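Local coordinates for protein catechol 1,2 dioxygenase (Acinetobacter radioresistens, PDB 2XSU) that probably cleaves catechol between its two hydroxyl-bearing carbons, using ferric iron and O2 to give cis,cis-muconate in the beta-ketoadipate pathway of aromatic breakdown, at residues A[220-224]-A[225-229]; A[251-255]-A[256-260]. The protein carries 1 engineered substitution. One frame throughout, in Å; residues are numbered along the deposited sequence.

Contact 1, at residues 220-229, lies on the broken strand 221-231 of the large mixed sheet and supplies both histidines of the ferric site. Contact 2, at 251-260, comes later in the chain, in the loop between strand 238-244 and strand 263-269, and both belong to the dioxygenase part of the chain. The centres of contact 1 and contact 2 are about 9 Å apart and the two touch directly. They are joined by a salt bridge from R222 NE to D253 OD1, 3.0 Å long, by a probable hydrogen bond between N221 O and F254 N, and by packing of R222 on F254. The loop of contact 2 thus stands behind the second shell, its D253 holding the arginine that lies over an iron-bound histidine.

Contact 1 of 2, residues A[220-224]-A[225-229]. With FE (Fe (III) ion), chain B.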
loop_
_atom_site.group_PDB
_atom_site.type_symbol
_atom_site.label_atom_id
_atom_site.label_comp_id
_atom_site.label_asym_id
_atom_site.label_seq_id
_atom_site.Cartn_x
_atom_site.Cartn_y
_atom_site.Cartn_z
ATOM N N GLY A 220 -16.160 12.665 -2.896
ATOM C CA GLY A 220 -15.003 12.767 -2.002
ATOM C C GLY A 220 -14.956 14.028 -1.173
ATOM O O GLY A 220 -13.877 14.526 -0.861
ATOM N N ASN A 221 -16.131 14.519 -0.785
ATOM C CA ASN A 221 -16.223 15.818 -0.111
ATOM C C ASN A 221 -16.364 15.739 1.412
ATOM O O ASN A 221 -17.059 14.869 1.926
ATOM C CB ASN A 221 -17.433 16.603 -0.653
ATOM C CG ASN A 221 -17.345 16.871 -2.156
ATOM O OD1 ASN A 221 -18.202 16.407 -2.928
ATOM N ND2 ASN A 221 -16.310 17.572 -2.572
ATOM N N ARG A 222 -15.764 16.714 2.109
ATOM C CA ARG A 222 -15.992 16.914 3.547
ATOM C C ARG A 222 -16.692 18.270 3.759
ATOM O O ARG A 222 -16.387 19.227 3.042
ATOM C CB ARG A 222 -14.679 16.924 4.339
ATOM C CG ARG A 222 -13.839 15.685 4.128
ATOM C CD ARG A 222 -12.944 15.458 5.299
ATOM N NE ARG A 222 -13.685 15.098 6.489
ATOM C CZ ARG A 222 -13.174 15.093 7.711
ATOM N NH1 ARG A 222 -11.905 15.461 7.922
ATOM N NH2 ARG A 222 -13.937 14.747 8.726
ATOM N N PRO A 223 -17.625 18.348 4.729
ATOM C CA PRO A 223 -18.171 19.670 5.124
ATOM C C PRO A 223 -17.088 20.502 5.789
ATOM O O PRO A 223 -16.068 19.954 6.285
ATOM C CB PRO A 223 -19.257 19.331 6.150
ATOM C CG PRO A 223 -18.698 18.060 6.830
ATOM C CD PRO A 223 -18.034 17.292 5.677
ATOM N N SER A 224 -17.311 21.807 5.832
ATOM C CA SER A 224 -16.398 22.735 6.543
ATOM C C SER A 224 -16.205 22.280 7.999
ATOM O O SER A 224 -17.150 21.797 8.671
ATOM C CB SER A 224 -16.973 24.132 6.539
ATOM O OG SER A 224 -18.227 24.097 7.187
ATOM N N HIS A 225 -14.965 22.423 8.491
ATOM C CA HIS A 225 -14.643 21.968 9.856
ATOM C C HIS A 225 -13.326 22.598 10.328
ATOM O O HIS A 225 -12.513 23.067 9.524
ATOM C CB HIS A 225 -14.491 20.418 9.905
ATOM C CG HIS A 225 -13.434 19.883 8.973
ATOM N ND1 HIS A 225 -13.677 19.636 7.633
ATOM C CD2 HIS A 225 -12.126 19.565 9.183
ATOM C CE1 HIS A 225 -12.570 19.190 7.060
ATOM N NE2 HIS A 225 -11.613 19.127 7.974
ATOM N N VAL A 226 -13.145 22.615 11.642
ATOM C CA VAL A 226 -11.869 23.019 12.254
ATOM C C VAL A 226 -11.409 21.868 13.151
ATOM O O VAL A 226 -12.184 21.348 13.976
ATOM C CB VAL A 226 -12.053 24.330 13.091
ATOM C CG1 VAL A 226 -10.751 24.691 13.858
ATOM C CG2 VAL A 226 -12.492 25.503 12.171
ATOM N N HIS A 227 -10.146 21.464 12.991
ATOM C CA HIS A 227 -9.577 20.360 13.760
ATOM C C HIS A 227 -9.037 20.841 15.105
ATOM O O HIS A 227 -8.503 21.956 15.192
ATOM C CB HIS A 227 -8.366 19.814 12.971
ATOM C CG HIS A 227 -8.719 19.126 11.695
ATOM N ND1 HIS A 227 -9.086 17.799 11.666
ATOM C CD2 HIS A 227 -8.718 19.543 10.395
ATOM C CE1 HIS A 227 -9.316 17.430 10.411
ATOM N NE2 HIS A 227 -9.130 18.476 9.623
ATOM N N TYR A 228 -9.087 19.963 16.114
ATOM C CA TYR A 228 -8.536 20.224 17.446
ATOM C C TYR A 228 -7.751 19.041 18.002
ATOM O O TYR A 228 -8.230 17.909 17.950
ATOM C CB TYR A 228 -9.671 20.462 18.443
ATOM C CG TYR A 228 -10.347 21.790 18.402
ATOM C CD1 TYR A 228 -11.197 22.128 17.344
ATOM C CD2 TYR A 228 -10.192 22.709 19.465
ATOM C CE1 TYR A 228 -11.838 23.367 17.316
ATOM C CE2 TYR A 228 -10.856 23.948 19.453
ATOM C CZ TYR A 228 -11.678 24.257 18.365
ATOM O OH TYR A 228 -12.328 25.454 18.302
ATOM N N PHE A 229 -6.554 19.313 18.545
ATOM C CA PHE A 229 -6.008 18.491 19.651
ATOM C C PHE A 229 -6.123 19.331 20.925
ATOM O O PHE A 229 -5.735 20.507 20.915
ATOM C CB PHE A 229 -4.508 18.182 19.503
ATOM C CG PHE A 229 -4.141 17.187 18.432
ATOM C CD1 PHE A 229 -4.813 15.959 18.309
ATOM C CD2 PHE A 229 -3.065 17.444 17.573
ATOM C CE1 PHE A 229 -4.441 15.021 17.329
ATOM C CE2 PHE A 229 -2.689 16.513 16.611
ATOM C CZ PHE A 229 -3.385 15.299 16.474
HETATM FE FE FE B . -9.574 18.658 7.592
HETATM O O HOH W 1 -8.387 16.949 7.071
#
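The ferric site of this intradiol dioxygenase takes its two histidines, H225 and H227, from strand 221-231, and R222 packs against the first of them. H225 NE2 and H227 NE2 each bind the iron at 2.1 Å, and water 1 is a further ligand at the same distance. At the far side of its ring, H225 ND1 donates to P223 O two residues back; the bond is 2.8 Å long, almost straight at 177°, and the carbonyl oxygen lies in the ring plane. H225 CG sits between the backbone N and the carbonyl carbon (chi1 58°), which folds the imidazole back toward this carbonyl. Metal and carbonyl together fix the ring's rotation, and the bond would probably make the imidazole a stronger donor to iron. Over one face of H225 lies the guanidinium of R222, offset toward the rim with the planes 38° apart; R222 NH1 comes to 3.7 Å from H225 NE2. A bend at chi3 turns the arginine, whose NE is salt-bridged to D253, toward the metal. Y167 and Y201 complete the coordination, giving the two-histidine, two-tyrosine ferric centre characteristic of intradiol ring-cleaving dioxygenases.

Contact 2 of 2, residues A[251-255]-A[256-260]; sequences WDDFA and FATRD
W251 lays the six-membered part of its indole against T258, whose methyl CG2 comes down over the face in a CH-pi contact. T258 CG2 stands 3.6 Å from the centroid of that W251 ring and 9° off its normal. With T258 CG2 anti to the backbone N (chi1, measured to OG1, -53°), the methyl meets the ring while OG1 is left to L250 O and water 2. Farther along the same ring, the carboxylate of D260 approaches obliquely, its plane steeply inclined to the indole, with D260 OD1 3.5 Å from W251 CH2.

The carboxylate of D253 reaches forward over the turn that it begins, CG being anti to the backbone N (chi1 -179°). D253 OD1 accepts from A255 N at 3.1 Å, and D253 OD2 from A257 N at 2.9 Å; both donors stand out of the carboxylate plane, the first much more steeply. Water 2 also donates to OD2 and bridges it to T258 OG1, while OD1 has a second partner in R222 NE. The buried carboxylate is therefore gripped at both oxygens, which would favour its charged form. In the backbone of the turn, F256 N donates to D253 O at 3.0 Å, and the F256 ring folds back with one face against D253 O and F254 C. F256 also packs on M19 of the second subunit. Residues D253 to F256 thus form a type I beta turn, with an Asx turn made by D253 OD1 and A255 N.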
loop_
_atom_site.group_PDB
_atom_site.type_symbol
_atom_site.label_atom_id
_atom_site.label_comp_id
_atom_site.label_asym_id
_atom_site.label_seq_id
_atom_site.Cartn_x
_atom_site.Cartn_y
_atom_site.Cartn_z
ATOM N N TRP A 251 -24.016 16.090 6.959
ATOM C CA TRP A 251 -24.363 14.719 7.343
ATOM C C TRP A 251 -24.122 13.730 6.184
ATOM O O TRP A 251 -24.711 12.627 6.137
ATOM C CB TRP A 251 -25.804 14.699 7.888
ATOM C CG TRP A 251 -25.886 15.413 9.211
ATOM C CD1 TRP A 251 -26.448 16.633 9.455
ATOM C CD2 TRP A 251 -25.403 14.927 10.467
ATOM N NE1 TRP A 251 -26.333 16.944 10.798
ATOM C CE2 TRP A 251 -25.690 15.915 11.439
ATOM C CE3 TRP A 251 -24.738 13.759 10.863
ATOM C CZ2 TRP A 251 -25.353 15.766 12.789
ATOM C CZ3 TRP A 251 -24.405 13.605 12.228
ATOM C CH2 TRP A 251 -24.712 14.612 13.161
ATOM N N ASP A 252 -23.217 14.122 5.278
ATOM C CA ASP A 252 -22.833 13.333 4.095
ATOM C C ASP A 252 -21.305 13.497 3.899
ATOM O O ASP A 252 -20.827 13.657 2.776
ATOM C CB ASP A 252 -23.597 13.844 2.864
ATOM C CG ASP A 252 -23.487 12.941 1.628
ATOM O OD1 ASP A 252 -23.272 11.710 1.733
ATOM O OD2 ASP A 252 -23.658 13.502 0.519
ATOM N N ASP A 253 -20.555 13.480 4.999
ATOM C CA ASP A 253 -19.082 13.562 4.983
ATOM C C ASP A 253 -18.497 12.269 4.425
ATOM O O ASP A 253 -18.850 11.203 4.932
ATOM C CB ASP A 253 -18.628 13.749 6.449
ATOM C CG ASP A 253 -17.115 13.881 6.627
ATOM O OD1 ASP A 253 -16.326 13.989 5.661
ATOM O OD2 ASP A 253 -16.693 13.917 7.811
ATOM N N PHE A 254 -17.633 12.355 3.409
ATOM C CA PHE A 254 -17.054 11.129 2.788
ATOM C C PHE A 254 -16.133 10.385 3.773
ATOM O O PHE A 254 -15.782 9.230 3.519
ATOM C CB PHE A 254 -16.334 11.452 1.456
ATOM C CG PHE A 254 -14.839 11.580 1.579
ATOM C CD1 PHE A 254 -14.008 10.600 1.053
ATOM C CD2 PHE A 254 -14.260 12.669 2.233
ATOM C CE1 PHE A 254 -12.609 10.728 1.185
ATOM C CE2 PHE A 254 -12.861 12.795 2.374
ATOM C CZ PHE A 254 -12.047 11.815 1.844
ATOM N N ALA A 255 -15.735 11.054 4.866
ATOM C CA ALA A 255 -14.918 10.410 5.924
ATOM C C ALA A 255 -15.690 10.165 7.238
ATOM O O ALA A 255 -15.124 9.717 8.225
ATOM C CB ALA A 255 -13.611 11.190 6.138
ATOM N N PHE A 256 -17.002 10.402 7.222
ATOM C CA PHE A 256 -17.882 9.971 8.343
ATOM C C PHE A 256 -17.542 10.524 9.729
ATOM O O PHE A 256 -17.730 9.824 10.741
ATOM C CB PHE A 256 -17.966 8.412 8.359
ATOM C CG PHE A 256 -18.167 7.855 7.008
ATOM C CD1 PHE A 256 -19.436 7.890 6.427
ATOM C CD2 PHE A 256 -17.080 7.367 6.265
ATOM C CE1 PHE A 256 -19.647 7.414 5.118
ATOM C CE2 PHE A 256 -17.277 6.889 4.944
ATOM C CZ PHE A 256 -18.571 6.940 4.386
ATOM N N ALA A 257 -17.085 11.770 9.792
ATOM C CA ALA A 257 -16.574 12.340 11.044
ATOM C C ALA A 257 -17.605 13.128 11.846
ATOM O O ALA A 257 -17.390 13.371 13.042
ATOM C CB ALA A 257 -15.365 13.220 10.752
ATOM N N THR A 258 -18.706 13.546 11.217
ATOM C CA THR A 258 -19.670 14.394 11.917
ATOM C C THR A 258 -20.358 13.608 13.038
ATOM O O THR A 258 -20.697 12.410 12.876
ATOM C CB THR A 258 -20.732 14.929 10.928
ATOM O OG1 THR A 258 -20.069 15.547 9.830
ATOM C CG2 THR A 258 -21.644 15.994 11.553
ATOM N N ARG A 259 -20.545 14.277 14.177
ATOM C CA ARG A 259 -21.204 13.706 15.369
ATOM C C ARG A 259 -22.066 14.712 16.051
ATOM O O ARG A 259 -21.733 15.895 16.093
ATOM C CB ARG A 259 -20.168 13.376 16.473
ATOM C CG ARG A 259 -19.185 12.346 16.140
ATOM C CD ARG A 259 -18.440 12.023 17.399
ATOM N NE ARG A 259 -19.221 11.172 18.285
ATOM C CZ ARG A 259 -18.679 10.207 19.013
ATOM N NH1 ARG A 259 -17.362 10.003 18.964
ATOM N NH2 ARG A 259 -19.457 9.428 19.778
ATOM N N ASP A 260 -23.139 14.225 16.682
ATOM C CA ASP A 260 -23.848 15.047 17.645
ATOM C C ASP A 260 -22.873 15.515 18.728
ATOM O O ASP A 260 -22.037 14.755 19.242
ATOM C CB ASP A 260 -24.987 14.240 18.299
ATOM C CG ASP A 260 -26.118 13.907 17.333
ATOM O OD1 ASP A 260 -26.252 14.555 16.261
ATOM O OD2 ASP A 260 -26.902 12.974 17.663
HETATM O O HOH W 2 -17.358 16.114 9.321
#